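PDB 6IA8: tRNA uridine(34) acetyltransferase from Methanocaldococcus infernus, which catalyses the acetyl-CoA- and S-adenosylmethionine-dependent formation of 5-carboxymethyluridine at the wobble position 34 of tRNAs. Local coordinates for residues V65-P71 against F112-T118; L171-Q175 against L206-A210. All coordinates share one frame; numbering follows the deposited sequence.

Overall arrangement
Both contacts belong to the radical SAM core, where a parallel sheet carries helices on its outer side. Contact 1 lies at one border of that sheet, between its outermost strand 63-68 and helix 114-127, which the chain enters on its way to strand 134-140. Contact 2 follows later in the chain and joins helix 171-178 to the C-terminal end of helix 199-208, just ahead of strand 212-218. Their centres are about 17 Å apart and their nearest atoms about 9 Å, with helix 149-164 touching both. The side chain of Val65 in contact 1 is about 10 Å from that of Lys134, an acetyl-CoA-binding residue by similarity; contact 2 is remote from the annotated sites.

Contact 1: residues V65-P71 against F112-T118; sequences VAVMTSP and FDPYLQT
Val65 opens the contact by laying CG1 against Thr118, 4.1 Å from its CG2, the two side chains set roughly perpendicular to each other. Two residues on, Val67 faces the helix again: its CG1 sits 3.7 Å from Thr118 OG1 and also packs on Gln117 CB. The hydroxyl of Thr118 is itself turned back to Pro114 O, which it and Thr118 N reach from opposite faces of the carbonyl plane.

Met68 meets Gln117 through its backbone. Gln117 OE1 accepts from Met68 N at 2.9 Å (N-H...O 163°), with the donor tilted from the carbonyl plane of the glutamine, while Gln117 NE2 gives an almost straight bond of 2.9 Å to Met68 O (175°), in the amide plane and on a lone pair of the acceptor. One primary amide thus satisfies both polar backbone atoms of a single residue, and the chain extended beyond CG carries it across to the strand. A weak bond from NE2 to Asp113 O further restrains the amide's rotation. The pairing ties the end of edge strand 63-68 to the first turn of helix 114-127, part of the beta-alpha-beta crossover leading to neighbouring strand 134-140; Asp113 N-caps this helix through OD1.

Met68 CB also touches Phe112 CD2 at the ring margin, and Met68 O lies in the ring plane at its edge. Thr69 O approaches the same ring obliquely, 3.2 Å from Phe112 CD2. At Ser70, OG packs beside Phe112 CB, and a water bridges this hydroxyl to Phe112 O, donating to the carbonyl; Ser70 N is hydrogen-bonded to Tyr151 OH. Pro71, although poorly ordered, places CD over one face of Phe112, 4.0 Å from the ring centroid and 15° off its normal, a CH-pi contact.

Contact 2: residues L171-Q175 against L206-A210; sequences LEEAQ and LKLGA
Gln175 supplies the hydrogen bond between the helices: its NE2 donates to Lys207 O at 3.0 Å, with an N-H...O angle of 171°. The donor arrives in the carbonyl plane, on a lone pair of Lys207 O, and the acceptor in turn lies nearly in the glutamine's amide plane, so both flat groups are correctly turned for the bond. With CG beside the backbone N, the extended chain beyond CG carries the amide to the last turn of helix 199-208. Leu208 O is a second close carbonyl, also 3.0 Å from Gln175 NE2. The amide group therefore stands before two consecutive carbonyls of the final turn. Gln175 also touches Leu160 of helix 149-164.

The receiving turn ends in a Schellman motif. Gly209 leaves helical geometry with positive phi (98°) and with two hydrogen bonds back into the last turn, one of them from Gly209 N to Leu206 O at 3.0 Å. In this radical SAM core the motif closes helix 199-208 and directs the chain toward strand 212-218 of the parallel sheet, which makes the contact one between helices 171-178 and 199-208 at the point where the second one terminates.

Apolar packing is carried by two leucines. Leu171 CD2 and Leu208 CD2 meet methyl to methyl at 3.8 Å, their side chains crossing at about a right angle. Leu171 has CG anti to the backbone N (chi1 173°), which swings the branched end toward the partner helix. The Leu208 side chain also touches Phe144, Asp153 and Ile190.

Among charged groups, Lys207 offers aliphatic contact, its CE 4.4 Å from Leu171 CD2. Its NZ forms a salt bridge with Asp153 of helix 149-164 and a hydrogen bond with Gln204.

Contact 1: residues V65-P71 against F112-T118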
ATOM      1  N   VAL A  65      11.944  -1.438  -3.869  1.00 31.83           N
ATOM      2  CA  VAL A  65      12.548  -2.039  -5.051  1.00 33.20           C
ATOM      3  C   VAL A  65      11.387  -2.380  -5.974  1.00 37.52           C
ATOM      4  O   VAL A  65      10.685  -3.373  -5.763  1.00 34.20           O
ATOM      5  CB  VAL A  65      13.370  -3.286  -4.706  1.00 33.87           C
ATOM      6  CG1 VAL A  65      13.834  -4.023  -5.945  1.00 36.18           C
ATOM      7  CG2 VAL A  65      14.577  -2.935  -3.803  1.00 35.73           C
ATOM      8  N   ALA A  66      11.187  -1.563  -6.999  1.00 37.02           N
ATOM      9  CA  ALA A  66      10.112  -1.743  -7.961  1.00 39.08           C
ATOM     10  C   ALA A  66      10.675  -2.367  -9.229  1.00 37.32           C
ATOM     11  O   ALA A  66      11.617  -1.833  -9.811  1.00 35.71           O
ATOM     12  CB  ALA A  66       9.464  -0.399  -8.291  1.00 43.52           C
ATOM     13  N   VAL A  67      10.085  -3.477  -9.666  1.00 35.05           N
ATOM     14  CA  VAL A  67      10.574  -4.215 -10.826  1.00 36.89           C
ATOM     15  C   VAL A  67       9.432  -4.481 -11.797  1.00 40.51           C
ATOM     16  O   VAL A  67       8.261  -4.523 -11.419  1.00 38.77           O
ATOM     17  CB  VAL A  67      11.232  -5.551 -10.428  1.00 33.34           C
ATOM     18  CG1 VAL A  67      12.425  -5.302  -9.491  1.00 37.35           C
ATOM     19  CG2 VAL A  67      10.240  -6.450  -9.783  1.00 36.97           C
ATOM     20  N   MET A  68       9.800  -4.695 -13.062  1.00 38.22           N
ATOM     21  CA  MET A  68       8.853  -4.821 -14.163  1.00 47.14           C
ATOM     22  C   MET A  68       8.849  -6.244 -14.708  1.00 46.15           C
ATOM     23  O   MET A  68       9.900  -6.866 -14.873  1.00 46.59           O
ATOM     24  CB  MET A  68       9.205  -3.850 -15.294  1.00 54.04           C
ATOM     25  CG  MET A  68       8.521  -2.499 -15.227  1.00 89.14           C
ATOM     26  SD  MET A  68       6.936  -2.508 -16.074  1.00 96.38           S
ATOM     27  CE  MET A  68       6.257  -0.938 -15.547  1.00104.96           C
ATOM     28  N   THR A  69       7.664  -6.753 -15.001  1.00 43.05           N
ATOM     29  CA  THR A  69       7.514  -8.065 -15.609  1.00 41.95           C
ATOM     30  C   THR A  69       7.570  -7.965 -17.128  1.00 51.61           C
ATOM     31  O   THR A  69       7.526  -6.878 -17.702  1.00 61.03           O
ATOM     32  CB  THR A  69       6.200  -8.707 -15.174  1.00 50.08           C
ATOM     33  OG1 THR A  69       5.119  -7.840 -15.510  1.00 55.19           O
ATOM     34  CG2 THR A  69       6.211  -8.943 -13.673  1.00 50.21           C
ATOM     35  N   SER A  70       7.661  -9.130 -17.776  1.00 65.26           N
ATOM     36  CA  SER A  70       7.780  -9.182 -19.227  1.00 80.14           C
ATOM     37  C   SER A  70       6.450  -8.840 -19.897  1.00 88.95           C
ATOM     38  O   SER A  70       5.383  -9.100 -19.338  1.00 65.22           O
ATOM     39  CB  SER A  70       8.226 -10.570 -19.697  1.00 50.49           C
ATOM     40  OG  SER A  70       9.600 -10.771 -19.464  1.00 80.68           O
ATOM     41  N   PRO A  71       6.493  -8.253 -21.105  1.00110.49           N
ATOM     42  CA  PRO A  71       5.276  -8.064 -21.910  1.00107.61           C
ATOM     43  C   PRO A  71       4.518  -9.365 -22.157  1.00 75.61           C
ATOM     44  O   PRO A  71       3.337  -9.437 -21.807  1.00 78.65           O
ATOM     45  CB  PRO A  71       5.811  -7.493 -23.229  1.00134.67           C
ATOM     46  CG  PRO A  71       7.077  -6.786 -22.841  1.00117.70           C
ATOM     47  CD  PRO A  71       7.672  -7.601 -21.712  1.00104.87           C
ATOM     48  N   PHE A 112      14.018  -7.068 -18.607  1.00 41.73           N
ATOM     49  CA  PHE A 112      13.004  -7.500 -17.647  1.00 44.15           C
ATOM     50  C   PHE A 112      13.438  -8.693 -16.800  1.00 43.53           C
ATOM     51  O   PHE A 112      12.588  -9.425 -16.257  1.00 47.25           O
ATOM     52  CB  PHE A 112      11.698  -7.830 -18.362  1.00 45.13           C
ATOM     53  CG  PHE A 112      11.162  -6.704 -19.201  1.00 51.68           C
ATOM     54  CD1 PHE A 112      11.444  -6.654 -20.555  1.00 54.12           C
ATOM     55  CD2 PHE A 112      10.388  -5.696 -18.642  1.00 66.20           C
ATOM     56  CE1 PHE A 112      10.956  -5.624 -21.342  1.00 61.62           C
ATOM     57  CE2 PHE A 112       9.897  -4.665 -19.426  1.00 64.64           C
ATOM     58  CZ  PHE A 112      10.187  -4.628 -20.768  1.00 64.24           C
ATOM     59  N   ASP A 113      14.737  -8.904 -16.675  1.00 50.46           N
ATOM     60  CA  ASP A 113      15.252  -9.980 -15.841  1.00 39.15           C
ATOM     61  C   ASP A 113      14.943  -9.647 -14.385  1.00 41.84           C
ATOM     62  O   ASP A 113      15.352  -8.581 -13.903  1.00 42.23           O
ATOM     63  CB  ASP A 113      16.743 -10.147 -16.068  1.00 46.36           C
ATOM     64  CG  ASP A 113      17.327 -11.347 -15.325  1.00 54.01           C
ATOM     65  OD1 ASP A 113      17.091 -11.496 -14.113  1.00 45.11           O
ATOM     66  OD2 ASP A 113      18.050 -12.137 -15.974  1.00 52.87           O
ATOM     67  N   PRO A 114      14.245 -10.514 -13.648  1.00 35.30           N
ATOM     68  CA  PRO A 114      13.917 -10.162 -12.251  1.00 38.42           C
ATOM     69  C   PRO A 114      15.138 -10.013 -11.365  1.00 36.46           C
ATOM     70  O   PRO A 114      15.191  -9.104 -10.523  1.00 36.29           O
ATOM     71  CB  PRO A 114      13.014 -11.323 -11.784  1.00 42.09           C
ATOM     72  CG  PRO A 114      13.376 -12.475 -12.687  1.00 36.49           C
ATOM     73  CD  PRO A 114      13.705 -11.830 -14.038  1.00 41.14           C
ATOM     74  N   TYR A 115      16.123 -10.893 -11.520  1.00 35.44           N
ATOM     75  CA  TYR A 115      17.307 -10.822 -10.672  1.00 46.62           C
ATOM     76  C   TYR A 115      18.088  -9.545 -10.945  1.00 35.95           C
ATOM     77  O   TYR A 115      18.473  -8.834 -10.009  1.00 36.08           O
ATOM     78  CB  TYR A 115      18.195 -12.056 -10.883  1.00 44.66           C
ATOM     79  CG  TYR A 115      19.392 -12.123  -9.947  1.00 35.45           C
ATOM     80  CD1 TYR A 115      20.454 -11.229 -10.079  1.00 37.14           C
ATOM     81  CD2 TYR A 115      19.463 -13.069  -8.944  1.00 43.73           C
ATOM     82  CE1 TYR A 115      21.562 -11.288  -9.245  1.00 46.95           C
ATOM     83  CE2 TYR A 115      20.564 -13.132  -8.096  1.00 35.88           C
ATOM     84  CZ  TYR A 115      21.604 -12.237  -8.244  1.00 48.48           C
ATOM     85  OH  TYR A 115      22.714 -12.306  -7.417  1.00 41.88           O
ATOM     86  N   LEU A 116      18.347  -9.249 -12.225  1.00 35.71           N
ATOM     87  CA  LEU A 116      19.157  -8.085 -12.562  1.00 39.34           C
ATOM     88  C   LEU A 116      18.475  -6.800 -12.118  1.00 43.47           C
ATOM     89  O   LEU A 116      19.139  -5.873 -11.649  1.00 40.11           O
ATOM     90  CB  LEU A 116      19.432  -8.055 -14.061  1.00 40.63           C
ATOM     91  CG  LEU A 116      20.123  -9.294 -14.634  1.00 59.41           C
ATOM     92  CD1 LEU A 116      20.337  -9.123 -16.140  1.00 57.75           C
ATOM     93  CD2 LEU A 116      21.453  -9.554 -13.931  1.00 39.41           C
ATOM     94  N   GLN A 117      17.150  -6.717 -12.264  1.00 40.46           N
ATOM     95  CA  GLN A 117      16.439  -5.520 -11.821  1.00 35.64           C
ATOM     96  C   GLN A 117      16.557  -5.343 -10.309  1.00 39.10           C
ATOM     97  O   GLN A 117      16.844  -4.249  -9.808  1.00 36.18           O
ATOM     98  CB  GLN A 117      14.971  -5.612 -12.229  1.00 37.92           C
ATOM     99  CG  GLN A 117      14.697  -5.385 -13.716  1.00 40.39           C
ATOM    100  CD  GLN A 117      13.233  -5.471 -14.026  1.00 43.45           C
ATOM    101  OE1 GLN A 117      12.513  -4.467 -13.966  1.00 41.94           O
ATOM    102  NE2 GLN A 117      12.770  -6.672 -14.340  1.00 41.96           N
ATOM    103  N   THR A 118      16.323  -6.412  -9.565  1.00 32.80           N
ATOM    104  CA  THR A 118      16.386  -6.309  -8.118  1.00 32.27           C
ATOM    105  C   THR A 118      17.803  -5.969  -7.659  1.00 36.79           C
ATOM    106  O   THR A 118      18.018  -5.043  -6.868  1.00 40.13           O
ATOM    107  CB  THR A 118      15.906  -7.623  -7.516  1.00 30.63           C
ATOM    108  OG1 THR A 118      14.556  -7.901  -7.935  1.00 33.46           O
ATOM    109  CG2 THR A 118      15.962  -7.558  -5.972  1.00 33.20           C
TER
HETATM  110  O   HOH W   1      10.880 -11.530 -16.758  1.00 41.40           O

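Contact 2: residues L171-Q175 against L206-A210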
ATOM      1  N   LEU A 171      11.208 -21.518  -5.313  1.00 40.13           N
ATOM      2  CA  LEU A 171      10.623 -20.369  -4.636  1.00 37.53           C
ATOM      3  C   LEU A 171      10.620 -20.560  -3.126  1.00 39.58           C
ATOM      4  O   LEU A 171      11.081 -19.692  -2.379  1.00 38.16           O
ATOM      5  CB  LEU A 171       9.203 -20.155  -5.140  1.00 41.37           C
ATOM      6  CG  LEU A 171       8.376 -19.080  -4.409  1.00 41.02           C
ATOM      7  CD1 LEU A 171       8.972 -17.683  -4.580  1.00 42.58           C
ATOM      8  CD2 LEU A 171       6.941 -19.084  -4.911  1.00 40.35           C
ATOM      9  N   GLU A 172      10.109 -21.701  -2.662  1.00 38.82           N
ATOM     10  CA  GLU A 172      10.024 -21.959  -1.226  1.00 45.29           C
ATOM     11  C   GLU A 172      11.396 -21.897  -0.564  1.00 53.54           C
ATOM     12  O   GLU A 172      11.532 -21.396   0.556  1.00 40.11           O
ATOM     13  CB  GLU A 172       9.375 -23.323  -0.983  1.00 53.41           C
ATOM     14  CG  GLU A 172       9.204 -23.702   0.471  1.00113.81           C
ATOM     15  CD  GLU A 172       8.629 -25.101   0.643  1.00159.79           C
ATOM     16  OE1 GLU A 172       8.518 -25.830  -0.364  1.00180.92           O
ATOM     17  OE2 GLU A 172       8.287 -25.470   1.786  1.00162.68           O
ATOM     18  N   GLU A 173      12.432 -22.390  -1.231  1.00 38.97           N
ATOM     19  CA  GLU A 173      13.751 -22.308  -0.619  1.00 38.39           C
ATOM     20  C   GLU A 173      14.252 -20.868  -0.559  1.00 37.76           C
ATOM     21  O   GLU A 173      14.861 -20.468   0.440  1.00 37.07           O
ATOM     22  CB  GLU A 173      14.756 -23.176  -1.363  1.00 50.99           C
ATOM     23  CG  GLU A 173      16.097 -23.229  -0.638  1.00 48.10           C
ATOM     24  CD  GLU A 173      17.200 -23.895  -1.455  1.00 53.99           C
ATOM     25  OE1 GLU A 173      18.273 -24.175  -0.886  1.00 64.70           O
ATOM     26  OE2 GLU A 173      16.991 -24.119  -2.658  1.00 58.08           O
ATOM     27  N   ALA A 174      14.030 -20.087  -1.627  1.00 38.58           N
ATOM     28  CA  ALA A 174      14.425 -18.680  -1.627  1.00 39.96           C
ATOM     29  C   ALA A 174      13.700 -17.908  -0.526  1.00 37.61           C
ATOM     30  O   ALA A 174      14.269 -17.005   0.111  1.00 32.29           O
ATOM     31  CB  ALA A 174      14.125 -18.066  -2.995  1.00 37.92           C
ATOM     32  N   GLN A 175      12.427 -18.225  -0.306  1.00 37.09           N
ATOM     33  CA  GLN A 175      11.688 -17.559   0.763  1.00 35.17           C
ATOM     34  C   GLN A 175      12.295 -17.897   2.122  1.00 37.87           C
ATOM     35  O   GLN A 175      12.515 -17.013   2.959  1.00 38.28           O
ATOM     36  CB  GLN A 175      10.210 -17.962   0.704  1.00 36.41           C
ATOM     37  CG  GLN A 175       9.488 -17.387  -0.486  1.00 35.91           C
ATOM     38  CD  GLN A 175       8.108 -17.986  -0.698  1.00 43.96           C
ATOM     39  OE1 GLN A 175       7.894 -19.137  -0.356  1.00 39.14           O
ATOM     40  NE2 GLN A 175       7.180 -17.219  -1.298  1.00 42.74           N
ATOM     41  N   LEU A 206      -0.723 -15.168  -2.058  1.00 35.76           N
ATOM     42  CA  LEU A 206      -0.277 -15.563  -0.725  1.00 35.57           C
ATOM     43  C   LEU A 206       0.891 -16.548  -0.794  1.00 41.16           C
ATOM     44  O   LEU A 206       1.827 -16.467   0.007  1.00 37.17           O
ATOM     45  CB  LEU A 206      -1.442 -16.174   0.053  1.00 41.50           C
ATOM     46  CG  LEU A 206      -2.544 -15.198   0.464  1.00 41.24           C
ATOM     47  CD1 LEU A 206      -3.809 -15.926   0.880  1.00 39.33           C
ATOM     48  CD2 LEU A 206      -2.003 -14.341   1.579  1.00 36.89           C
ATOM     49  N   LYS A 207       0.846 -17.504  -1.725  1.00 35.62           N
ATOM     50  CA  LYS A 207       1.968 -18.429  -1.881  1.00 41.30           C
ATOM     51  C   LYS A 207       3.261 -17.679  -2.170  1.00 41.25           C
ATOM     52  O   LYS A 207       4.337 -18.065  -1.699  1.00 36.88           O
ATOM     53  CB  LYS A 207       1.672 -19.428  -3.003  1.00 49.87           C
ATOM     54  CG  LYS A 207       2.616 -20.644  -3.026  1.00 74.03           C
ATOM     55  CD  LYS A 207       2.360 -21.534  -4.250  1.00 74.43           C
ATOM     56  CE  LYS A 207       3.080 -21.009  -5.483  1.00 79.12           C
ATOM     57  NZ  LYS A 207       2.655 -21.679  -6.732  1.00 64.83           N
ATOM     58  N   LEU A 208       3.180 -16.619  -2.966  1.00 36.44           N
ATOM     59  CA  LEU A 208       4.365 -15.847  -3.314  1.00 37.39           C
ATOM     60  C   LEU A 208       4.909 -15.041  -2.139  1.00 33.32           C
ATOM     61  O   LEU A 208       6.043 -14.565  -2.207  1.00 36.21           O
ATOM     62  CB  LEU A 208       4.035 -14.895  -4.455  1.00 34.86           C
ATOM     63  CG  LEU A 208       3.606 -15.496  -5.781  1.00 36.12           C
ATOM     64  CD1 LEU A 208       3.133 -14.448  -6.754  1.00 35.65           C
ATOM     65  CD2 LEU A 208       4.742 -16.317  -6.394  1.00 34.83           C
ATOM     66  N   GLY A 209       4.120 -14.832  -1.090  1.00 34.04           N
ATOM     67  CA  GLY A 209       4.520 -13.981   0.012  1.00 36.73           C
ATOM     68  C   GLY A 209       3.975 -12.572  -0.042  1.00 39.61           C
ATOM     69  O   GLY A 209       4.508 -11.688   0.647  1.00 31.97           O
ATOM     70  N   ALA A 210       2.944 -12.330  -0.842  1.00 31.96           N
ATOM     71  CA  ALA A 210       2.393 -10.984  -0.963  1.00 32.87           C
ATOM     72  C   ALA A 210       1.820 -10.520   0.361  1.00 32.01           C
ATOM     73  O   ALA A 210       1.240 -11.306   1.109  1.00 33.60           O
ATOM     74  CB  ALA A 210       1.298 -10.935  -2.038  1.00 34.78           C
TER